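PDB 2HKE: diphosphomevalonate decarboxylase, putative from Trypanosoma brucei, which probably catalyses the ATP-dependent decarboxylation of (R)-5-diphosphomevalonate to isopentenyl diphosphate, a key precursor of isoprenoids and sterols. Local coordinates for residues L275-N280 with L288-D293; Q184-V189 with E357-S362. The protein carries 1 engineered substitution. All coordinates share one frame; numbering follows the deposited sequence.

Contact 1: L275-N280 with L288-D293; sequences LVKAYN and LAYTFD
Asn280 OD1 accepts two backbone N-H groups, that of Leu288 in a weak, bent bond and that of Ala287 just before the strand, so two donors grip one amide oxygen. The other half of the same amide turns to the strand as donor: Asn280 ND2 gives a nearly straight bond (171°) to Leu288 O at 2.8 Å, and that oxygen lies almost exactly in the amide plane of Asn280. With CG anti to the carbonyl carbon (chi1 -78°), the group reads both the N-H and the C=O of Leu288, which fixes its rotation. It pins helix 267-283 to strand 288-291, a helix followed by an antiparallel strand, the helix packed on an outermost strand of the C-terminal domain's sheet in this GHMP-family enzyme; the axes of the two short segments approach to 8.3 Å.

Val276 lies between helix and strand. Val276 CG1, anti to the backbone N, sits 3.3 Å from Leu288 O and meets the edge of the Tyr290 ring at CD2, while Val276 CG2 touches Leu288 CD2 at 3.9 Å. Leu288, crossing Val276 at about a right angle, rests the same CD2 methyl beside Tyr279 CD2. Met313 of helix 307-317 also packs on Tyr279 and Leu288. Tyr279 OH is bonded to Glu309 and Tyr290 OH to Asp249, so both phenol groups tie the contact to neighbouring helices. Tyr290 takes the crowded chi1 position (60°), and the extended chain of Lys277 reaches across until its CE lies 3.4 Å from Tyr290 OH, near the ring plane.

Contact 2: Q184-V189 with E357-S362; sequences QVMCAV and EMLLQS
Val189 CG2 packs against Met358 CG at 3.5 Å, the closest apolar meeting of side chains between the two strands, with both chains side by side and pointing the same way. On that face of the sheet Cys187 and Leu360 follow, touching only through their CB atoms, and then Val185 and Ser362. Val189 CG1, anti to its backbone N, meets Glu357 CB at about a right angle. On the other face Leu359, with CG anti to the backbone N (chi1 -179°), lays its CD1 methyl over Ala188, 4.1 Å from Ala188 CB, and near Met186 CB. Met186 crosses Gln361 obliquely, CG meeting CB, and Val311 of helix 307-317 covers both Met186 and Leu359.

Between the two faces the backbones are joined by six N-H to C=O bonds. Val185 and Ser362 exchange a reciprocal pair, each 2.8 Å from N to O, nearly along the C=O axes. Cys187 and Leu360 form a second pair, in which each donor stands above the carbonyl plane of its acceptor. Toward the far end Val189 N bonds to Met358 O, and Glu357 N to Val189 O at 2.8 Å. Between the hydrogen-bonded pairs, Met186 CA comes 3.1 Å from Leu360 O in a CA-H...O contact.

At the polar edge Gln184, bent at chi2, brings OE1 within 2.9 Å of Gln361 NE2, a weak bond (127°) between amides turned 24° apart. The other end of that amide, Gln361 OE1, accepts from Asp329 N, the side chain's stronger polar partner, and Ser362 OG accepts from Ser42 N. This is an antiparallel strand pair, central strand 183-189 with its neighbour 358-363, in the five-stranded mixed sheet of the GHMP C-terminal domain.

Both contacts belong to the C-terminal domain and reach its five-stranded mixed sheet; their centres are 13 Å apart and their nearest atoms about 5 Å, without touching. Contact 1 lies at one border of the sheet, on outermost strand 288-291, whereas contact 2 pairs strand 183-189 with 358-363 further in. Strand 298-303 stands between them, bonded to 288-291 on one side and to 183-189 on the other. Helix 307-317 packs on side chains of both contacts. Along the chain, contact 1 is nested within the loop that contact 2 closes, so the pairing of 184-189 with 357-362 brings together chain parts that bracket the local packing of helix 267-283 on strand 288-291.

Contact 1: L275-N280 with L288-D293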
loop_
_atom_site.group_PDB
_atom_site.type_symbol
_atom_site.label_atom_id
_atom_site.label_comp_id
_atom_site.label_asym_id
_atom_site.label_seq_id
_atom_site.Cartn_x
_atom_site.Cartn_y
_atom_site.Cartn_z
ATOM N N LEU A 275 -8.913 -13.985 15.579
ATOM C CA LEU A 275 -8.196 -13.492 16.763
ATOM C C LEU A 275 -8.506 -12.019 17.052
ATOM O O LEU A 275 -8.800 -11.620 18.209
ATOM C CB LEU A 275 -6.700 -13.685 16.557
ATOM C CG LEU A 275 -5.786 -13.329 17.715
ATOM C CD1 LEU A 275 -6.265 -13.897 19.072
ATOM C CD2 LEU A 275 -4.390 -13.793 17.388
ATOM N N VAL A 276 -8.457 -11.197 16.025
ATOM C CA VAL A 276 -8.773 -9.790 16.228
ATOM C C VAL A 276 -10.193 -9.673 16.747
ATOM O O VAL A 276 -10.460 -8.916 17.693
ATOM C CB VAL A 276 -8.586 -8.985 14.936
ATOM C CG1 VAL A 276 -9.157 -7.579 15.066
ATOM C CG2 VAL A 276 -7.107 -9.028 14.552
ATOM N N LYS A 277 -11.125 -10.392 16.118
ATOM C CA LYS A 277 -12.516 -10.348 16.549
ATOM C C LYS A 277 -12.697 -10.779 17.999
ATOM O O LYS A 277 -13.431 -10.143 18.771
ATOM C CB LYS A 277 -13.378 -11.227 15.639
ATOM C CG LYS A 277 -13.599 -10.602 14.275
ATOM C CD LYS A 277 -14.422 -11.547 13.407
ATOM C CE LYS A 277 -14.730 -10.919 12.068
ATOM N NZ LYS A 277 -15.459 -11.910 11.227
ATOM N N ALA A 278 -12.024 -11.863 18.367
ATOM C CA ALA A 278 -12.113 -12.423 19.720
ATOM C C ALA A 278 -11.491 -11.483 20.744
ATOM O O ALA A 278 -11.984 -11.345 21.851
ATOM C CB ALA A 278 -11.409 -13.761 19.786
ATOM N N TYR A 279 -10.416 -10.808 20.357
ATOM C CA TYR A 279 -9.797 -9.802 21.227
ATOM C C TYR A 279 -10.736 -8.644 21.477
ATOM O O TYR A 279 -10.929 -8.237 22.595
ATOM C CB TYR A 279 -8.523 -9.301 20.582
ATOM C CG TYR A 279 -7.762 -8.285 21.391
ATOM C CD1 TYR A 279 -7.316 -8.594 22.669
ATOM C CD2 TYR A 279 -7.482 -7.032 20.879
ATOM C CE1 TYR A 279 -6.597 -7.693 23.387
ATOM C CE2 TYR A 279 -6.765 -6.096 21.617
ATOM C CZ TYR A 279 -6.329 -6.443 22.865
ATOM O OH TYR A 279 -5.614 -5.514 23.620
ATOM N N ASN A 280 -11.327 -8.110 20.431
ATOM C CA ASN A 280 -12.185 -6.955 20.544
ATOM C C ASN A 280 -13.388 -7.365 21.396
ATOM O O ASN A 280 -13.868 -6.590 22.225
ATOM C CB ASN A 280 -12.630 -6.538 19.155
ATOM C CG ASN A 280 -11.571 -5.767 18.391
ATOM O OD1 ASN A 280 -10.644 -5.161 18.990
ATOM N ND2 ASN A 280 -11.701 -5.766 17.052
ATOM N N LEU A 288 -8.821 -2.990 17.858
ATOM C CA LEU A 288 -7.825 -3.509 16.896
ATOM C C LEU A 288 -8.581 -3.793 15.612
ATOM O O LEU A 288 -9.667 -4.345 15.665
ATOM C CB LEU A 288 -7.135 -4.782 17.444
ATOM C CG LEU A 288 -6.022 -5.429 16.632
ATOM C CD1 LEU A 288 -4.813 -4.417 16.388
ATOM C CD2 LEU A 288 -5.514 -6.725 17.301
ATOM N N ALA A 289 -8.029 -3.372 14.469
ATOM C CA ALA A 289 -8.613 -3.641 13.171
ATOM C C ALA A 289 -7.635 -4.364 12.298
ATOM O O ALA A 289 -6.416 -4.138 12.394
ATOM C CB ALA A 289 -9.025 -2.320 12.449
ATOM N N TYR A 290 -8.158 -5.269 11.460
ATOM C CA TYR A 290 -7.372 -5.965 10.418
ATOM C C TYR A 290 -7.765 -5.411 9.038
ATOM O O TYR A 290 -8.883 -4.925 8.837
ATOM C CB TYR A 290 -7.586 -7.481 10.459
ATOM C CG TYR A 290 -9.008 -7.907 10.252
ATOM C CD1 TYR A 290 -9.587 -7.895 8.959
ATOM C CD2 TYR A 290 -9.814 -8.268 11.348
ATOM C CE1 TYR A 290 -10.952 -8.238 8.803
ATOM C CE2 TYR A 290 -11.141 -8.633 11.185
ATOM C CZ TYR A 290 -11.696 -8.635 9.909
ATOM O OH TYR A 290 -13.035 -8.983 9.801
ATOM N N THR A 291 -6.833 -5.529 8.094
ATOM C CA THR A 291 -7.162 -5.466 6.696
ATOM C C THR A 291 -6.182 -6.325 5.918
ATOM O O THR A 291 -5.019 -6.387 6.268
ATOM C CB THR A 291 -7.264 -4.040 6.160
ATOM O OG1 THR A 291 -7.877 -4.087 4.876
ATOM C CG2 THR A 291 -5.900 -3.371 6.013
ATOM N N PHE A 292 -6.693 -7.013 4.902
ATOM C CA PHE A 292 -5.916 -7.744 3.935
ATOM C C PHE A 292 -6.072 -7.074 2.583
ATOM O O PHE A 292 -7.157 -6.606 2.259
ATOM C CB PHE A 292 -6.410 -9.219 3.837
ATOM C CG PHE A 292 -6.249 -9.980 5.132
ATOM C CD1 PHE A 292 -7.151 -9.790 6.150
ATOM C CD2 PHE A 292 -5.168 -10.838 5.347
ATOM C CE1 PHE A 292 -7.038 -10.448 7.347
ATOM C CE2 PHE A 292 -5.030 -11.477 6.544
ATOM C CZ PHE A 292 -5.945 -11.280 7.555
ATOM N N ASP A 293 -5.001 -7.068 1.796
ATOM C CA ASP A 293 -5.002 -6.433 0.460
ATOM C C ASP A 293 -4.514 -7.394 -0.652
ATOM O O ASP A 293 -3.438 -7.250 -1.208
ATOM C CB ASP A 293 -4.125 -5.171 0.523
ATOM C CG ASP A 293 -4.660 -3.993 -0.345
ATOM O OD1 ASP A 293 -5.867 -3.666 -0.312
ATOM O OD2 ASP A 293 -3.846 -3.415 -1.118
#

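Contact 2: Q184-V189 with E357-S362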
loop_
_atom_site.group_PDB
_atom_site.type_symbol
_atom_site.label_atom_id
_atom_site.label_comp_id
_atom_site.label_asym_id
_atom_site.label_seq_id
_atom_site.Cartn_x
_atom_site.Cartn_y
_atom_site.Cartn_z
ATOM N N GLN A 184 -1.705 3.840 14.630
ATOM C CA GLN A 184 -0.505 3.115 14.261
ATOM C C GLN A 184 -0.881 2.016 13.317
ATOM O O GLN A 184 -2.014 1.542 13.365
ATOM C CB GLN A 184 0.125 2.451 15.488
ATOM C CG GLN A 184 0.574 3.399 16.604
ATOM C CD GLN A 184 1.623 4.406 16.175
ATOM O OE1 GLN A 184 2.700 4.041 15.756
ATOM N NE2 GLN A 184 1.330 5.702 16.354
ATOM N N VAL A 185 0.067 1.612 12.479
ATOM C CA VAL A 185 -0.168 0.535 11.514
ATOM C C VAL A 185 0.825 -0.589 11.771
ATOM O O VAL A 185 2.025 -0.330 12.007
ATOM C CB VAL A 185 0.060 1.019 10.080
ATOM C CG1 VAL A 185 -0.211 -0.124 9.063
ATOM C CG2 VAL A 185 -0.811 2.241 9.787
ATOM N N MET A 186 0.356 -1.829 11.710
ATOM C CA MET A 186 1.290 -2.953 11.718
ATOM C C MET A 186 1.023 -3.837 10.548
ATOM O O MET A 186 -0.016 -3.745 9.916
ATOM C CB MET A 186 1.235 -3.700 13.038
ATOM C CG MET A 186 1.626 -2.888 14.280
ATOM S SD MET A 186 1.640 -3.884 15.785
ATOM C CE MET A 186 -0.098 -4.137 16.170
ATOM N N CYS A 187 2.001 -4.651 10.189
ATOM C CA CYS A 187 1.780 -5.698 9.202
ATOM C C CYS A 187 2.360 -7.006 9.787
ATOM O O CYS A 187 3.557 -7.106 10.024
ATOM C CB CYS A 187 2.413 -5.356 7.908
ATOM S SG CYS A 187 2.030 -6.579 6.632
ATOM N N ALA A 188 1.480 -7.961 10.040
ATOM C CA ALA A 188 1.860 -9.315 10.403
ATOM C C ALA A 188 2.003 -10.117 9.102
ATOM O O ALA A 188 1.006 -10.453 8.417
ATOM C CB ALA A 188 0.834 -9.927 11.355
ATOM N N VAL A 189 3.252 -10.292 8.694
ATOM C CA VAL A 189 3.570 -11.012 7.502
ATOM C C VAL A 189 3.389 -12.508 7.672
ATOM O O VAL A 189 3.950 -13.106 8.582
ATOM C CB VAL A 189 4.973 -10.620 6.984
ATOM C CG1 VAL A 189 5.304 -11.325 5.715
ATOM C CG2 VAL A 189 5.001 -9.100 6.822
ATOM N N GLU A 357 6.159 -14.261 9.765
ATOM C CA GLU A 357 7.410 -14.137 9.036
ATOM C C GLU A 357 8.129 -12.884 9.550
ATOM O O GLU A 357 9.340 -12.850 9.649
ATOM C CB GLU A 357 7.161 -14.056 7.554
ATOM C CG GLU A 357 6.446 -15.225 6.971
ATOM C CD GLU A 357 7.197 -16.528 7.266
ATOM O OE1 GLU A 357 8.288 -16.715 6.668
ATOM O OE2 GLU A 357 6.716 -17.305 8.125
ATOM N N MET A 358 7.355 -11.856 9.884
ATOM C CA MET A 358 7.885 -10.653 10.487
ATOM C C MET A 358 6.707 -9.845 10.947
ATOM O O MET A 358 5.584 -10.096 10.531
ATOM C CB MET A 358 8.704 -9.823 9.495
ATOM C CG MET A 358 7.943 -8.786 8.735
ATOM S SD MET A 358 9.078 -7.770 7.751
ATOM C CE MET A 358 9.461 -9.111 6.720
ATOM N N LEU A 359 6.977 -8.895 11.813
ATOM C CA LEU A 359 5.966 -7.949 12.286
ATOM C C LEU A 359 6.493 -6.539 12.161
ATOM O O LEU A 359 7.457 -6.180 12.845
ATOM C CB LEU A 359 5.609 -8.211 13.743
ATOM C CG LEU A 359 4.546 -7.304 14.353
ATOM C CD1 LEU A 359 3.206 -7.493 13.640
ATOM C CD2 LEU A 359 4.391 -7.575 15.841
ATOM N N LEU A 360 5.860 -5.767 11.277
ATOM C CA LEU A 360 6.280 -4.407 10.944
ATOM C C LEU A 360 5.428 -3.472 11.752
ATOM O O LEU A 360 4.273 -3.762 11.924
ATOM C CB LEU A 360 6.004 -4.145 9.468
ATOM C CG LEU A 360 6.313 -2.792 8.865
ATOM C CD1 LEU A 360 7.809 -2.354 9.110
ATOM C CD2 LEU A 360 5.970 -2.824 7.398
ATOM N N GLN A 361 6.002 -2.406 12.295
ATOM C CA GLN A 361 5.197 -1.326 12.869
ATOM C C GLN A 361 5.584 -0.016 12.237
ATOM O O GLN A 361 6.750 0.229 11.998
ATOM C CB GLN A 361 5.295 -1.301 14.400
ATOM C CG GLN A 361 4.657 -0.071 15.101
ATOM C CD GLN A 361 5.551 1.143 15.109
ATOM O OE1 GLN A 361 6.764 1.015 15.151
ATOM N NE2 GLN A 361 4.947 2.351 15.102
ATOM N N SER A 362 4.579 0.812 11.952
ATOM C CA SER A 362 4.792 2.148 11.408
ATOM C C SER A 362 3.786 3.127 11.970
ATOM O O SER A 362 2.639 2.778 12.230
ATOM C CB SER A 362 4.698 2.098 9.869
ATOM O OG SER A 362 4.627 3.373 9.259
#